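Local coordinates for protein 2-hydroxyisobutyryl-CoA synthetase (Aquincola tertiaricarbonis, PDB 6HDY) that belongs to the ANL superfamily of AMP-binding enzymes and carries the AMP-binding enzyme C-terminal domain found in that group, at residues Arg37-Met41 with Gly356-Pro360. Numbering follows the deposited sequence.
Sequences RRETM and GRTYP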
ATOM      1  N   ARG A  37     -28.444   0.037  19.470  1.00 54.44           N
ATOM      2  CA  ARG A  37     -28.349   0.368  20.898  1.00 55.02           C
ATOM      3  C   ARG A  37     -27.208   1.293  21.210  1.00 56.58           C
ATOM      4  O   ARG A  37     -27.475   2.415  21.620  1.00 55.95           O
ATOM      5  CB  ARG A  37     -28.321  -0.878  21.809  1.00 57.36           C
ATOM      6  CG  ARG A  37     -28.296  -0.569  23.320  1.00 63.81           C
ATOM      7  CD  ARG A  37     -29.569   0.129  23.800  1.00 61.09           C
ATOM      8  NE  ARG A  37     -29.538   0.454  25.228  1.00 64.86           N
ATOM      9  CZ  ARG A  37     -30.317   1.370  25.804  1.00 81.12           C
ATOM     10  NH1 ARG A  37     -30.236   1.591  27.113  1.00 61.47           N
ATOM     11  NH2 ARG A  37     -31.164   2.087  25.073  1.00 67.82           N
ATOM     12  N   ARG A  38     -25.943   0.855  20.975  1.00 52.80           N
ATOM     13  CA  ARG A  38     -24.733   1.645  21.244  1.00 49.15           C
ATOM     14  C   ARG A  38     -24.775   3.059  20.642  1.00 49.85           C
ATOM     15  O   ARG A  38     -24.384   4.021  21.305  1.00 47.45           O
ATOM     16  CB  ARG A  38     -23.484   0.893  20.777  1.00 46.76           C
ATOM     17  CG  ARG A  38     -23.117  -0.302  21.663  1.00 56.13           C
ATOM     18  CD  ARG A  38     -22.028  -1.196  21.063  1.00 50.38           C
ATOM     19  NE  ARG A  38     -20.721  -0.539  21.044  1.00 51.95           N
ATOM     20  CZ  ARG A  38     -19.549  -1.167  20.994  1.00 59.48           C
ATOM     21  NH1 ARG A  38     -19.497  -2.492  20.983  1.00 45.64           N
ATOM     22  NH2 ARG A  38     -18.421  -0.470  20.950  1.00 41.71           N
ATOM     23  N   GLU A  39     -25.334   3.176  19.424  1.00 46.20           N
ATOM     24  CA  GLU A  39     -25.415   4.401  18.631  1.00 44.61           C
ATOM     25  C   GLU A  39     -26.559   5.369  18.990  1.00 51.85           C
ATOM     26  O   GLU A  39     -26.383   6.580  18.840  1.00 50.49           O
ATOM     27  CB  GLU A  39     -25.483   4.045  17.130  1.00 44.56           C
ATOM     28  CG  GLU A  39     -24.257   3.294  16.605  1.00 37.56           C
ATOM     29  CD  GLU A  39     -24.268   2.929  15.131  1.00 49.26           C
ATOM     30  OE1 GLU A  39     -23.532   2.000  14.727  1.00 35.86           O
ATOM     31  OE2 GLU A  39     -24.999   3.594  14.369  1.00 45.54           O
ATOM     32  N   THR A  40     -27.733   4.841  19.399  1.00 50.44           N
ATOM     33  CA  THR A  40     -28.900   5.660  19.671  1.00 52.15           C
ATOM     34  C   THR A  40     -29.390   5.618  21.132  1.00 57.74           C
ATOM     35  O   THR A  40     -30.376   6.275  21.405  1.00 58.04           O
ATOM     36  CB  THR A  40     -30.070   5.338  18.693  1.00 61.91           C
ATOM     37  OG1 THR A  40     -30.684   4.098  19.043  1.00 60.75           O
ATOM     38  CG2 THR A  40     -29.654   5.326  17.237  1.00 58.20           C
ATOM     39  N   MET A  41     -28.717   4.892  22.063  1.00 54.22           N
ATOM     40  CA  MET A  41     -29.115   4.829  23.488  1.00 54.70           C
ATOM     41  C   MET A  41     -29.058   6.191  24.206  1.00 59.48           C
ATOM     42  O   MET A  41     -28.275   7.036  23.775  1.00 56.13           O
ATOM     43  CB  MET A  41     -28.238   3.827  24.253  1.00 56.30           C
ATOM     44  CG  MET A  41     -26.790   4.273  24.459  1.00 56.58           C
ATOM     45  SD  MET A  41     -25.741   2.871  24.896  1.00 59.62           S
ATOM     46  CE  MET A  41     -26.370   2.478  26.531  1.00 59.58           C
ATOM     47  N   GLY A 356     -30.089  10.781  14.304  1.00 51.97           N
ATOM     48  CA  GLY A 356     -30.676  10.262  15.535  1.00 53.36           C
ATOM     49  C   GLY A 356     -29.689   9.569  16.463  1.00 55.11           C
ATOM     50  O   GLY A 356     -30.097   8.949  17.448  1.00 55.25           O
ATOM     51  N   ARG A 357     -28.382   9.655  16.158  1.00 49.33           N
ATOM     52  CA  ARG A 357     -27.339   9.104  17.025  1.00 47.25           C
ATOM     53  C   ARG A 357     -27.145  10.073  18.196  1.00 51.99           C
ATOM     54  O   ARG A 357     -27.054  11.298  18.001  1.00 51.04           O
ATOM     55  CB  ARG A 357     -26.034   8.838  16.254  1.00 42.53           C
ATOM     56  CG  ARG A 357     -26.110   7.574  15.382  1.00 49.82           C
ATOM     57  CD  ARG A 357     -24.908   7.418  14.469  1.00 42.97           C
ATOM     58  NE  ARG A 357     -24.989   6.209  13.649  1.00 39.31           N
ATOM     59  CZ  ARG A 357     -25.498   6.146  12.420  1.00 46.43           C
ATOM     60  NH1 ARG A 357     -25.495   5.010  11.755  1.00 41.90           N
ATOM     61  NH2 ARG A 357     -26.014   7.227  11.851  1.00 30.73           N
ATOM     62  N   THR A 358     -27.147   9.530  19.418  1.00 49.04           N
ATOM     63  CA  THR A 358     -27.047  10.319  20.656  1.00 48.79           C
ATOM     64  C   THR A 358     -25.584  10.581  21.081  1.00 51.37           C
ATOM     65  O   THR A 358     -25.194  10.271  22.210  1.00 52.42           O
ATOM     66  CB  THR A 358     -27.823   9.590  21.742  1.00 54.56           C
ATOM     67  OG1 THR A 358     -27.326   8.264  21.767  1.00 51.76           O
ATOM     68  CG2 THR A 358     -29.345   9.583  21.506  1.00 53.14           C
ATOM     69  N   TYR A 359     -24.783  11.167  20.177  1.00 44.83           N
ATOM     70  CA  TYR A 359     -23.364  11.450  20.391  1.00 41.56           C
ATOM     71  C   TYR A 359     -23.068  12.955  20.386  1.00 47.43           C
ATOM     72  O   TYR A 359     -23.724  13.677  19.618  1.00 47.24           O
ATOM     73  CB  TYR A 359     -22.526  10.849  19.229  1.00 38.63           C
ATOM     74  CG  TYR A 359     -22.401   9.340  19.168  1.00 36.16           C
ATOM     75  CD1 TYR A 359     -22.037   8.602  20.292  1.00 37.58           C
ATOM     76  CD2 TYR A 359     -22.532   8.662  17.961  1.00 34.65           C
ATOM     77  CE1 TYR A 359     -21.849   7.221  20.222  1.00 37.61           C
ATOM     78  CE2 TYR A 359     -22.376   7.278  17.886  1.00 34.80           C
ATOM     79  CZ  TYR A 359     -22.052   6.561  19.024  1.00 39.61           C
ATOM     80  OH  TYR A 359     -21.932   5.196  18.956  1.00 43.05           O
ATOM     81  N   PRO A 360     -21.980  13.419  21.084  1.00 43.21           N
ATOM     82  CA  PRO A 360     -21.547  14.821  20.933  1.00 43.07           C
ATOM     83  C   PRO A 360     -21.027  14.990  19.503  1.00 45.60           C
ATOM     84  O   PRO A 360     -20.662  14.000  18.845  1.00 44.31           O
ATOM     85  CB  PRO A 360     -20.391  14.959  21.934  1.00 43.95           C
ATOM     86  CG  PRO A 360     -20.528  13.788  22.853  1.00 48.32           C
ATOM     87  CD  PRO A 360     -21.072  12.694  21.991  1.00 43.23           C
TER
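The short helix 36-40 ends in carbonyl groups that have no next helical turn to bond to; Arg38 O is taken by Arg46 NE, and the loop 356-360 supplies a donor for Glu39 O and another for Met41 O, just past the last helical residue. Thr358 provides both: its N gives a hydrogen bond to Glu39 O (3.1 Å), and its OG1 gives one to Met41 O (2.5 Å). A threonine suits this place, since its short side chain, directed toward the helix end, puts a hydroxyl beside its own amide; that OG1 is also hydrogen-bonded to Arg46. Thr358 is the centre of an inverse gamma turn, while Gly356 before it adopts a positive phi at which a CB would clash with the preceding carbonyl.

Beside these bonds lies a buried salt bridge, Glu39 OE2 to Arg357 NE at 2.7 Å, with a weak second bond from Arg357 NH1 to the same OE2 (3.0 Å). Both carboxylate oxygens are used, because Glu39 OE1 pairs with Arg153. Glu39 O lies over one face of the Tyr359 ring, and Tyr359 OH packs 3.6 Å from Glu39 CA while hydrogen-bonding Asp302, which also pairs with Arg38 NE; Glu331 takes Arg38 NH2. Altogether, backbone and side-chain hydrogen bonds and a buried salt bridge tie the end of helix 36-40, in the N-terminal part of an ANL-family chain, to the sequence-distant loop that follows strand 340-347 of its antiparallel sheet.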